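Local coordinates for uncharacterized protein (Acinetobacter baumannii, PDB 4PUX) that is of unknown function but folds into an antiparallel beta-barrel-like structure of the DUF3237 family, related to the allene oxide cyclase-type barrels, at residues 22-27 with 42-47; 38-43 with 60-65; 51-56 with 131-136. All coordinates share one frame; numbering follows the deposited sequence. Where two conformers were deposited one is given.

Interaction 1: residues 22-27 with 42-47; sequences LNAPVW and PITGGT
P42 and T44 carry most of the contact with segment 22-27. The pyrrolidine ring of P42 collects three neighbours along its rim: its CB meets the methyl CB of A24 at 3.9 Å, its CG lies 3.8 Å from CZ3 of W27, and its CD abuts the carbonyl O of P25 at 3.5 Å. W27 crosses the proline at about a right angle; with CG beside its own backbone N (chi1 -75°), the six-membered ring brings CZ3 to the proline obliquely. At T44 the contact turns polar. The backbone N of N23 donates to OG1 of T44 across 3.0 Å, with a fairly straight 159° at the hydrogen. That hydroxyl occupies the crowded position between N and carbonyl carbon (chi1 60°), which leaves CG2 of T44 to settle 3.9 Å from CB of A24, so the alanine methyl touches both P42 and T44. Between them, CA of L22 makes a C-H...O contact with O of P42 at 3.5 Å, and CD2 of L22 runs alongside CG1 of I43.

Further out, one water lies 2.7 Å from OG1 of T44 and donates weakly to OD1 of N23. A second lies within bonding distance of the carbonyl oxygens of A24 and P42, with further acceptors competing for its protons. N23 is the centre of an inverse gamma turn that sharpens the loop. D21 holds the backbone of T44 and G45, and its O has a weak hydrogen bond with OG1 of T44; NE1 of W27 binds a citrate probably taken from the crystallisation liquor. The loop thus links strand 12-21 to strand 27-33, both antiparallel partners of strand 36-49, and spans the point where this long, broken barrel strand exchanges one partner for the other.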
loop_
_atom_site.group_PDB
_atom_site.type_symbol
_atom_site.label_atom_id
_atom_site.label_comp_id
_atom_site.label_asym_id
_atom_site.label_seq_id
_atom_site.Cartn_x
_atom_site.Cartn_y
_atom_site.Cartn_z
ATOM N N LEU A 22 -0.853 -9.672 -7.251
ATOM C CA LEU A 22 -0.980 -8.874 -8.499
ATOM C C LEU A 22 -0.829 -9.844 -9.696
ATOM O O LEU A 22 0.050 -9.672 -10.550
ATOM C CB LEU A 22 0.107 -7.795 -8.533
ATOM C CG LEU A 22 0.230 -6.967 -7.268
ATOM C CD1 LEU A 22 1.425 -6.034 -7.393
ATOM C CD2 LEU A 22 -1.057 -6.195 -6.986
ATOM N N ASN A 23 -1.667 -10.902 -9.711
ATOM C CA ASN A 23 -1.450 -12.034 -10.618
ATOM C C ASN A 23 -2.198 -11.884 -11.979
ATOM O O ASN A 23 -2.968 -12.751 -12.420
ATOM C CB ASN A 23 -1.836 -13.360 -9.923
ATOM C CG ASN A 23 -0.940 -13.742 -8.726
ATOM O OD1 ASN A 23 -1.376 -14.545 -7.851
ATOM N ND2 ASN A 23 0.221 -13.209 -8.650
ATOM N N ALA A 24 -1.968 -10.742 -12.606
ATOM C CA ALA A 24 -2.514 -10.406 -13.917
ATOM C C ALA A 24 -1.545 -9.461 -14.604
ATOM O O ALA A 24 -0.755 -8.794 -13.942
ATOM C CB ALA A 24 -3.901 -9.727 -13.786
ATOM N N PRO A 25 -1.583 -9.413 -15.948
ATOM C CA PRO A 25 -0.682 -8.474 -16.608
ATOM C C PRO A 25 -1.010 -6.997 -16.289
ATOM O O PRO A 25 -2.177 -6.626 -16.086
ATOM C CB PRO A 25 -0.892 -8.759 -18.114
ATOM C CG PRO A 25 -1.659 -10.029 -18.181
ATOM C CD PRO A 25 -2.387 -10.205 -16.883
ATOM N N VAL A 26 0.033 -6.173 -16.209
ATOM C CA VAL A 26 -0.111 -4.725 -16.026
ATOM C C VAL A 26 -0.496 -4.095 -17.357
ATOM O O VAL A 26 0.065 -4.454 -18.392
ATOM C CB VAL A 26 1.198 -4.075 -15.512
ATOM C CG1 VAL A 26 1.056 -2.556 -15.403
ATOM C CG2 VAL A 26 1.631 -4.671 -14.147
ATOM N N TRP A 27 -1.500 -3.218 -17.332
ATOM C CA TRP A 27 -1.777 -2.364 -18.480
ATOM C C TRP A 27 -0.832 -1.139 -18.447
ATOM O O TRP A 27 -0.904 -0.309 -17.537
ATOM C CB TRP A 27 -3.244 -1.949 -18.561
ATOM C CG TRP A 27 -4.218 -2.999 -19.023
ATOM C CD1 TRP A 27 -4.317 -3.543 -20.317
ATOM C CD2 TRP A 27 -5.195 -3.657 -18.247
ATOM N NE1 TRP A 27 -5.333 -4.442 -20.366
ATOM C CE2 TRP A 27 -5.896 -4.538 -19.116
ATOM C CE3 TRP A 27 -5.627 -3.535 -16.921
ATOM C CZ2 TRP A 27 -6.971 -5.322 -18.687
ATOM C CZ3 TRP A 27 -6.680 -4.354 -16.488
ATOM C CH2 TRP A 27 -7.357 -5.198 -17.378
ATOM N N PRO A 42 -3.722 -4.641 -11.859
ATOM C CA PRO A 42 -4.812 -5.374 -11.189
ATOM C C PRO A 42 -4.447 -6.045 -9.879
ATOM O O PRO A 42 -3.396 -6.658 -9.759
ATOM C CB PRO A 42 -5.248 -6.407 -12.231
ATOM C CG PRO A 42 -4.871 -5.831 -13.517
ATOM C CD PRO A 42 -3.509 -5.187 -13.214
ATOM N N ILE A 43 -5.352 -5.896 -8.915
ATOM C CA ILE A 43 -5.278 -6.605 -7.638
ATOM C C ILE A 43 -6.201 -7.826 -7.706
ATOM O O ILE A 43 -7.407 -7.687 -7.832
ATOM C CB ILE A 43 -5.653 -5.672 -6.448
ATOM C CG1 ILE A 43 -4.551 -4.588 -6.315
ATOM C CG2 ILE A 43 -5.905 -6.496 -5.153
ATOM C CD1 ILE A 43 -4.964 -3.414 -5.473
ATOM N N THR A 44 -5.610 -9.032 -7.625
ATOM C CA THR A 44 -6.351 -10.263 -7.906
ATOM C C THR A 44 -6.754 -11.066 -6.685
ATOM O O THR A 44 -7.598 -11.984 -6.772
ATOM C CB THR A 44 -5.505 -11.158 -8.890
ATOM O OG1 THR A 44 -4.242 -11.478 -8.298
ATOM C CG2 THR A 44 -5.286 -10.409 -10.217
ATOM N N GLY A 45 -6.175 -10.724 -5.539
ATOM C CA GLY A 45 -6.448 -11.430 -4.287
ATOM C C GLY A 45 -5.361 -11.140 -3.259
ATOM O O GLY A 45 -4.614 -10.168 -3.384
ATOM N N GLY A 46 -5.304 -11.988 -2.238
ATOM C CA GLY A 46 -4.343 -11.881 -1.177
ATOM C C GLY A 46 -4.961 -12.132 0.178
ATOM O O GLY A 46 -6.057 -12.680 0.271
ATOM N N THR A 47 -4.193 -11.849 1.227
ATOM C CA THR A 47 -4.593 -12.155 2.601
ATOM C C THR A 47 -4.206 -11.039 3.537
ATOM O O THR A 47 -3.332 -10.183 3.213
ATOM C CB THR A 47 -3.914 -13.459 3.125
ATOM O OG1 THR A 47 -2.495 -13.304 3.109
ATOM C CG2 THR A 47 -4.358 -14.669 2.304
HETATM O O HOH W 1 -4.620 -13.934 -7.150
HETATM O O HOH W 2 -1.290 -6.941 -11.814
#

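Interaction 2: residues 38-43 with 60-65; sequences RRIIPI and NGADWQ. With EDO (1,2-ethanediol), chain C.
R38, at the head of its segment, bends its chain at chi2 and chi3, which folds its guanidinium back past CB of W64. NH1 and NH2 both donate to O1 of an ethanediol, probably from the crystallisation liquor, NH2 at 2.9 Å, in a forked grip at the guanidinium edge. R39 forms a hydrogen-bonded antiparallel pair with Q65: N of R39 reaches O of Q65 almost straight (172°), and N of Q65 returns to O of R39 at 2.8 Å. Their side chains run side by side, and NH1 of R39 lies 3.1 Å from OE1 of Q65, with OE1 in the guanidinium plane but NH1 above the amide plane.

I40, on the other sheet face, lays CG2 over the five-membered ring of W64, 4.2 Å from the centroid, in a CH-pi contact; CB of A62 covers the same side. I41 and D63 exchange two backbone bonds, with N of I41 reaching O of D63 at 2.9 Å. CD1 of I41 touches NE2 of Q65 at 3.7 Å. P42 takes a non-hydrogen-bonded place opposite A62, where the missing N-H costs this pair nothing. The N-H of I43 reaches O of G61 at 3.0 Å, and a weak bond from N of N60 to O of I43 follows.

R39 donates to E28 through NH2 and to OE1 of Q65 through NH1, while NE2 of Q65 donates weakly to OD2 of D63. The donors around D63, the amide N of D76 and weakly NE2 of Q65, are consistent with an ionised carboxylate, and the two contacts of the Q65 amide would set which way it is turned.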
loop_
_atom_site.group_PDB
_atom_site.type_symbol
_atom_site.label_atom_id
_atom_site.label_comp_id
_atom_site.label_asym_id
_atom_site.label_seq_id
_atom_site.Cartn_x
_atom_site.Cartn_y
_atom_site.Cartn_z
ATOM N N ARG A 38 1.323 6.132 -16.945
ATOM C CA ARG A 38 0.151 5.545 -16.294
ATOM C C ARG A 38 0.222 4.017 -16.397
ATOM O O ARG A 38 0.346 3.481 -17.485
ATOM C CB ARG A 38 -1.141 6.064 -16.948
ATOM C CG ARG A 38 -2.377 5.367 -16.428
ATOM C CD ARG A 38 -2.642 5.668 -14.952
ATOM N NE ARG A 38 -3.046 7.059 -14.702
ATOM C CZ ARG A 38 -3.314 7.550 -13.507
ATOM N NH1 ARG A 38 -3.114 6.794 -12.425
ATOM N NH2 ARG A 38 -3.815 8.769 -13.379
ATOM N N ARG A 39 0.158 3.347 -15.259
ATOM C CA ARG A 39 0.198 1.885 -15.157
ATOM C C ARG A 39 -1.025 1.441 -14.330
ATOM O O ARG A 39 -1.240 1.950 -13.216
ATOM C CB ARG A 39 1.496 1.404 -14.457
ATOM C CG ARG A 39 2.760 2.020 -15.043
ATOM C CD ARG A 39 4.002 1.485 -14.368
ATOM N NE ARG A 39 4.245 0.090 -14.690
ATOM C CZ ARG A 39 4.447 -0.894 -13.813
ATOM N NH1 ARG A 39 4.497 -0.671 -12.507
ATOM N NH2 ARG A 39 4.680 -2.113 -14.266
ATOM N N ILE A 40 -1.834 0.523 -14.865
ATOM C CA ILE A 40 -3.030 0.007 -14.158
ATOM C C ILE A 40 -2.723 -1.433 -13.820
ATOM O O ILE A 40 -2.567 -2.286 -14.698
ATOM C CB ILE A 40 -4.322 0.191 -14.975
ATOM C CG1 ILE A 40 -4.530 1.674 -15.331
ATOM C CG2 ILE A 40 -5.528 -0.426 -14.233
ATOM C CD1 ILE A 40 -5.689 1.942 -16.285
ATOM N N ILE A 41 -2.482 -1.652 -12.536
ATOM C CA ILE A 41 -1.950 -2.906 -11.982
ATOM C C ILE A 41 -3.073 -3.665 -11.216
ATOM O O ILE A 41 -3.457 -3.250 -10.099
ATOM C CB ILE A 41 -0.789 -2.603 -11.011
ATOM C CG1 ILE A 41 0.291 -1.732 -11.668
ATOM C CG2 ILE A 41 -0.219 -3.909 -10.401
ATOM C CD1 ILE A 41 1.221 -1.059 -10.711
ATOM N N PRO A 42 -3.722 -4.641 -11.859
ATOM C CA PRO A 42 -4.812 -5.374 -11.189
ATOM C C PRO A 42 -4.447 -6.045 -9.879
ATOM O O PRO A 42 -3.396 -6.658 -9.759
ATOM C CB PRO A 42 -5.248 -6.407 -12.231
ATOM C CG PRO A 42 -4.871 -5.831 -13.517
ATOM C CD PRO A 42 -3.509 -5.187 -13.214
ATOM N N ILE A 43 -5.352 -5.896 -8.915
ATOM C CA ILE A 43 -5.278 -6.605 -7.638
ATOM C C ILE A 43 -6.201 -7.826 -7.706
ATOM O O ILE A 43 -7.407 -7.687 -7.832
ATOM C CB ILE A 43 -5.653 -5.672 -6.448
ATOM C CG1 ILE A 43 -4.551 -4.588 -6.315
ATOM C CG2 ILE A 43 -5.905 -6.496 -5.153
ATOM C CD1 ILE A 43 -4.964 -3.414 -5.473
ATOM N N ASN A 60 -10.765 -7.765 -7.232
ATOM C CA ASN A 60 -11.402 -6.478 -7.496
ATOM C C ASN A 60 -10.355 -5.362 -7.387
ATOM O O ASN A 60 -9.490 -5.358 -6.457
ATOM C CB ASN A 60 -12.501 -6.188 -6.471
ATOM C CG ASN A 60 -13.047 -4.756 -6.579
ATOM O OD1 ASN A 60 -13.800 -4.382 -7.514
ATOM N ND2 ASN A 60 -12.675 -3.963 -5.652
ATOM N N GLY A 61 -10.461 -4.407 -8.277
ATOM C CA GLY A 61 -9.659 -3.209 -8.199
ATOM C C GLY A 61 -8.255 -3.335 -8.670
ATOM O O GLY A 61 -7.887 -4.276 -9.415
ATOM N N ALA A 62 -7.466 -2.307 -8.349
ATOM C CA ALA A 62 -6.146 -2.104 -8.942
ATOM C C ALA A 62 -5.388 -0.983 -8.234
ATOM O O ALA A 62 -5.967 -0.253 -7.403
ATOM C CB ALA A 62 -6.291 -1.721 -10.457
ATOM N N ASP A 63 -4.119 -0.864 -8.563
ATOM C CA ASP A 63 -3.326 0.357 -8.355
ATOM C C ASP A 63 -3.311 1.132 -9.671
ATOM O O ASP A 63 -2.803 0.621 -10.704
ATOM C CB ASP A 63 -1.898 0.025 -7.879
ATOM C CG ASP A 63 -1.039 1.253 -7.583
ATOM O OD1 ASP A 63 -1.535 2.384 -7.656
ATOM O OD2 ASP A 63 0.152 1.034 -7.191
ATOM N N TRP A 64 -3.917 2.320 -9.655
ATOM C CA TRP A 64 -3.834 3.277 -10.771
ATOM C C TRP A 64 -2.597 4.179 -10.516
ATOM O O TRP A 64 -2.701 5.191 -9.837
ATOM C CB TRP A 64 -5.131 4.096 -10.880
ATOM C CG TRP A 64 -6.305 3.333 -11.454
ATOM C CD1 TRP A 64 -6.702 3.374 -12.785
ATOM C CD2 TRP A 64 -7.185 2.377 -10.819
ATOM N NE1 TRP A 64 -7.777 2.565 -12.977
ATOM C CE2 TRP A 64 -8.095 1.926 -11.815
ATOM C CE3 TRP A 64 -7.332 1.906 -9.514
ATOM C CZ2 TRP A 64 -9.135 1.018 -11.541
ATOM C CZ3 TRP A 64 -8.402 1.011 -9.234
ATOM C CH2 TRP A 64 -9.286 0.607 -10.228
ATOM N N GLN A 65 -1.435 3.714 -10.988
ATOM C CA GLN A 65 -0.147 4.273 -10.646
ATOM C C GLN A 65 0.352 5.247 -11.690
ATOM O O GLN A 65 0.014 5.119 -12.879
ATOM C CB GLN A 65 0.856 3.080 -10.531
ATOM C CG GLN A 65 2.215 3.402 -9.996
ATOM C CD GLN A 65 3.085 2.163 -9.843
ATOM O OE1 GLN A 65 3.800 1.769 -10.779
ATOM N NE2 GLN A 65 2.974 1.496 -8.680
HETATM C C1 EDO C . -5.270 8.253 -9.817
HETATM O O1 EDO C . -4.133 8.778 -10.459
HETATM C C2 EDO C . -6.549 8.945 -10.275
HETATM O O2 EDO C . -6.829 8.666 -11.613
HETATM O O HOH W 3 -8.910 -6.922 -10.058
#

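Interaction 3: residues 51-56 with 131-136; sequences KSLKGR and PKYSWL
L53 reaches Y133 because its CG stands anti to the backbone N (chi1 -175°); the further turn at chi2 (66°) brings CD1 within 3.8 Å of the tyrosine CD1, approaching the ring obliquely. Its other methyl, CD2, comes only loosely near CD1 of L136, at 4.5 Å. Y133 has CG beside its own N, so the ring lies with one edge toward segment 51-56, where O of S52 sits near the ring plane, 3.6 Å from CE1. Over a face of the same ring, CG of K132 lies above the centre, and the extended lysine sends NZ to a weak bond with OH of Y133. W135 adopts the crowded chi1 (70°), and its CZ2 meets OG of S52 at 4.1 Å.

Water supplies the polar links: one donates to O of S52 and accepts from NE1 of W135 at 3.0 Å, another accepts from N of K54 and donates to OH of Y133 at 2.8 Å. That hydroxyl is also bonded to D85, to which K132 is salt-bridged. Y133 and the 3-10 segment that starts at S134, in the loop between strands 118-127 and 141-147, pack against S52 and L53, just ahead of strand 54-67; L15, F48 and T83 also touch L53.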
loop_
_atom_site.group_PDB
_atom_site.type_symbol
_atom_site.label_atom_id
_atom_site.label_comp_id
_atom_site.label_asym_id
_atom_site.label_seq_id
_atom_site.Cartn_x
_atom_site.Cartn_y
_atom_site.Cartn_z
ATOM N N LYS A 51 -4.136 -9.318 14.972
ATOM C CA LYS A 51 -4.829 -9.721 16.197
ATOM C C LYS A 51 -6.363 -9.533 16.081
ATOM O O LYS A 51 -7.147 -10.463 16.428
ATOM C CB LYS A 51 -4.284 -8.925 17.407
ATOM C CG LYS A 51 -4.853 -9.349 18.776
ATOM C CD LYS A 51 -4.206 -8.536 19.921
ATOM C CE LYS A 51 -4.687 -9.006 21.281
ATOM N NZ LYS A 51 -4.064 -8.197 22.385
ATOM N N SER A 52 -6.788 -8.388 15.521
ATOM C CA SER A 52 -8.196 -7.958 15.503
ATOM C C SER A 52 -8.804 -7.935 14.106
ATOM O O SER A 52 -9.963 -7.543 13.943
ATOM C CB SER A 52 -8.320 -6.534 16.103
ATOM O OG SER A 52 -7.947 -5.502 15.171
ATOM N N LEU A 53 -8.026 -8.360 13.113
ATOM C CA LEU A 53 -8.429 -8.246 11.696
ATOM C C LEU A 53 -7.734 -9.319 10.853
ATOM O O LEU A 53 -6.501 -9.334 10.726
ATOM C CB LEU A 53 -8.046 -6.868 11.156
ATOM C CG LEU A 53 -8.513 -6.546 9.735
ATOM C CD1 LEU A 53 -10.039 -6.440 9.622
ATOM C CD2 LEU A 53 -7.851 -5.277 9.181
ATOM N N LYS A 54 -8.558 -10.234 10.300
ATOM C CA LYS A 54 -8.054 -11.400 9.554
ATOM C C LYS A 54 -9.014 -11.669 8.399
ATOM O O LYS A 54 -10.221 -11.515 8.552
ATOM C CB LYS A 54 -8.053 -12.659 10.464
ATOM C CG LYS A 54 -7.185 -12.609 11.718
ATOM C CD LYS A 54 -7.356 -13.886 12.557
ATOM C CE LYS A 54 -6.397 -13.874 13.787
ATOM N NZ LYS A 54 -6.785 -12.837 14.747
ATOM N N GLY A 55 -8.482 -12.114 7.268
ATOM C CA GLY A 55 -9.300 -12.452 6.107
ATOM C C GLY A 55 -8.547 -12.485 4.791
ATOM O O GLY A 55 -7.329 -12.727 4.758
ATOM N N ARG A 56 -9.284 -12.268 3.706
ATOM C CA ARG A 56 -8.734 -12.335 2.354
ATOM C C ARG A 56 -9.110 -11.097 1.528
ATOM O O ARG A 56 -10.092 -10.374 1.823
ATOM C CB ARG A 56 -9.159 -13.612 1.616
ATOM C CG ARG A 56 -10.607 -13.678 1.198
ATOM C CD ARG A 56 -10.922 -15.048 0.576
ATOM N NE ARG A 56 -12.328 -15.110 0.173
ATOM C CZ ARG A 56 -12.803 -15.597 -0.957
ATOM N NH1 ARG A 56 -12.007 -16.229 -1.809
ATOM N NH2 ARG A 56 -14.125 -15.550 -1.188
ATOM N N PRO A 131 -20.553 -3.502 12.498
ATOM C CA PRO A 131 -20.258 -2.848 13.785
ATOM C C PRO A 131 -18.922 -3.272 14.405
ATOM O O PRO A 131 -18.297 -2.497 15.106
ATOM C CB PRO A 131 -21.430 -3.266 14.657
ATOM C CG PRO A 131 -22.553 -3.483 13.705
ATOM C CD PRO A 131 -21.901 -4.102 12.493
ATOM N N LYS A 132 -18.468 -4.485 14.096
ATOM C CA LYS A 132 -17.214 -4.976 14.629
ATOM C C LYS A 132 -15.998 -4.200 14.070
ATOM O O LYS A 132 -14.995 -4.022 14.766
ATOM C CB LYS A 132 -17.082 -6.483 14.313
ATOM C CG LYS A 132 -15.870 -7.093 14.884
ATOM C CD LYS A 132 -15.903 -8.586 14.812
ATOM C CE LYS A 132 -14.553 -9.136 15.224
ATOM N NZ LYS A 132 -14.462 -10.592 14.973
ATOM N N TYR A 133 -16.087 -3.786 12.801
ATOM C CA TYR A 133 -14.967 -3.152 12.123
ATOM C C TYR A 133 -15.165 -1.689 11.797
ATOM O O TYR A 133 -14.232 -1.041 11.270
ATOM C CB TYR A 133 -14.630 -3.945 10.829
ATOM C CG TYR A 133 -14.382 -5.430 11.100
ATOM C CD1 TYR A 133 -13.187 -5.859 11.690
ATOM C CD2 TYR A 133 -15.366 -6.381 10.849
ATOM C CE1 TYR A 133 -12.955 -7.206 11.977
ATOM C CE2 TYR A 133 -15.132 -7.755 11.128
ATOM C CZ TYR A 133 -13.924 -8.146 11.681
ATOM O OH TYR A 133 -13.676 -9.486 11.989
ATOM N N SER A 134 -16.293 -1.112 12.238
ATOM C CA SER A 134 -16.612 0.270 11.854
ATOM C C SER A 134 -15.689 1.334 12.497
ATOM O O SER A 134 -15.617 2.471 12.006
ATOM C CB SER A 134 -18.084 0.595 12.111
ATOM O OG SER A 134 -18.385 0.500 13.467
ATOM N N TRP A 135 -14.959 0.969 13.545
ATOM C CA TRP A 135 -13.925 1.865 14.082
ATOM C C TRP A 135 -12.937 2.297 13.013
ATOM O O TRP A 135 -12.389 3.416 13.049
ATOM C CB TRP A 135 -13.190 1.226 15.286
ATOM C CG TRP A 135 -12.290 0.070 14.952
ATOM C CD1 TRP A 135 -12.674 -1.213 14.626
ATOM C CD2 TRP A 135 -10.872 0.054 15.028
ATOM N NE1 TRP A 135 -11.562 -2.010 14.433
ATOM C CE2 TRP A 135 -10.444 -1.249 14.653
ATOM C CE3 TRP A 135 -9.908 1.026 15.314
ATOM C CZ2 TRP A 135 -9.095 -1.619 14.631
ATOM C CZ3 TRP A 135 -8.570 0.662 15.303
ATOM C CH2 TRP A 135 -8.173 -0.649 14.958
ATOM N N LEU A 136 -12.675 1.424 12.032
ATOM C CA LEU A 136 -11.758 1.753 10.963
ATOM C C LEU A 136 -12.234 2.861 10.022
ATOM O O LEU A 136 -11.398 3.506 9.372
ATOM C CB LEU A 136 -11.412 0.509 10.156
ATOM C CG LEU A 136 -10.691 -0.628 10.894
ATOM C CD1 LEU A 136 -10.646 -1.887 10.013
ATOM C CD2 LEU A 136 -9.307 -0.148 11.267
HETATM O O HOH W 4 -11.127 -4.955 14.514
HETATM O O HOH W 5 -11.169 -10.625 11.636
#

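In the fold
Interactions 1 and 2 share P42 and I43 and meet on strand 36-49: interaction 2 pairs it with strand 54-67, while interaction 1 lays a loop along its other edge. Their centres lie about 8 Å apart, and the W27-I40 backbone bond joins them directly. Interaction 3 lies beside the start of strand 54-67, with a centre about 24 Å from that of interaction 2. The chemistry follows the place. Interaction 2, partly buried, is dominated by a regular backbone ladder; interaction 1, at the surface, relies on one direct bond, proline packing and water; interaction 3, though mostly buried, combines apolar and ring-edge contacts with waters as the polar links.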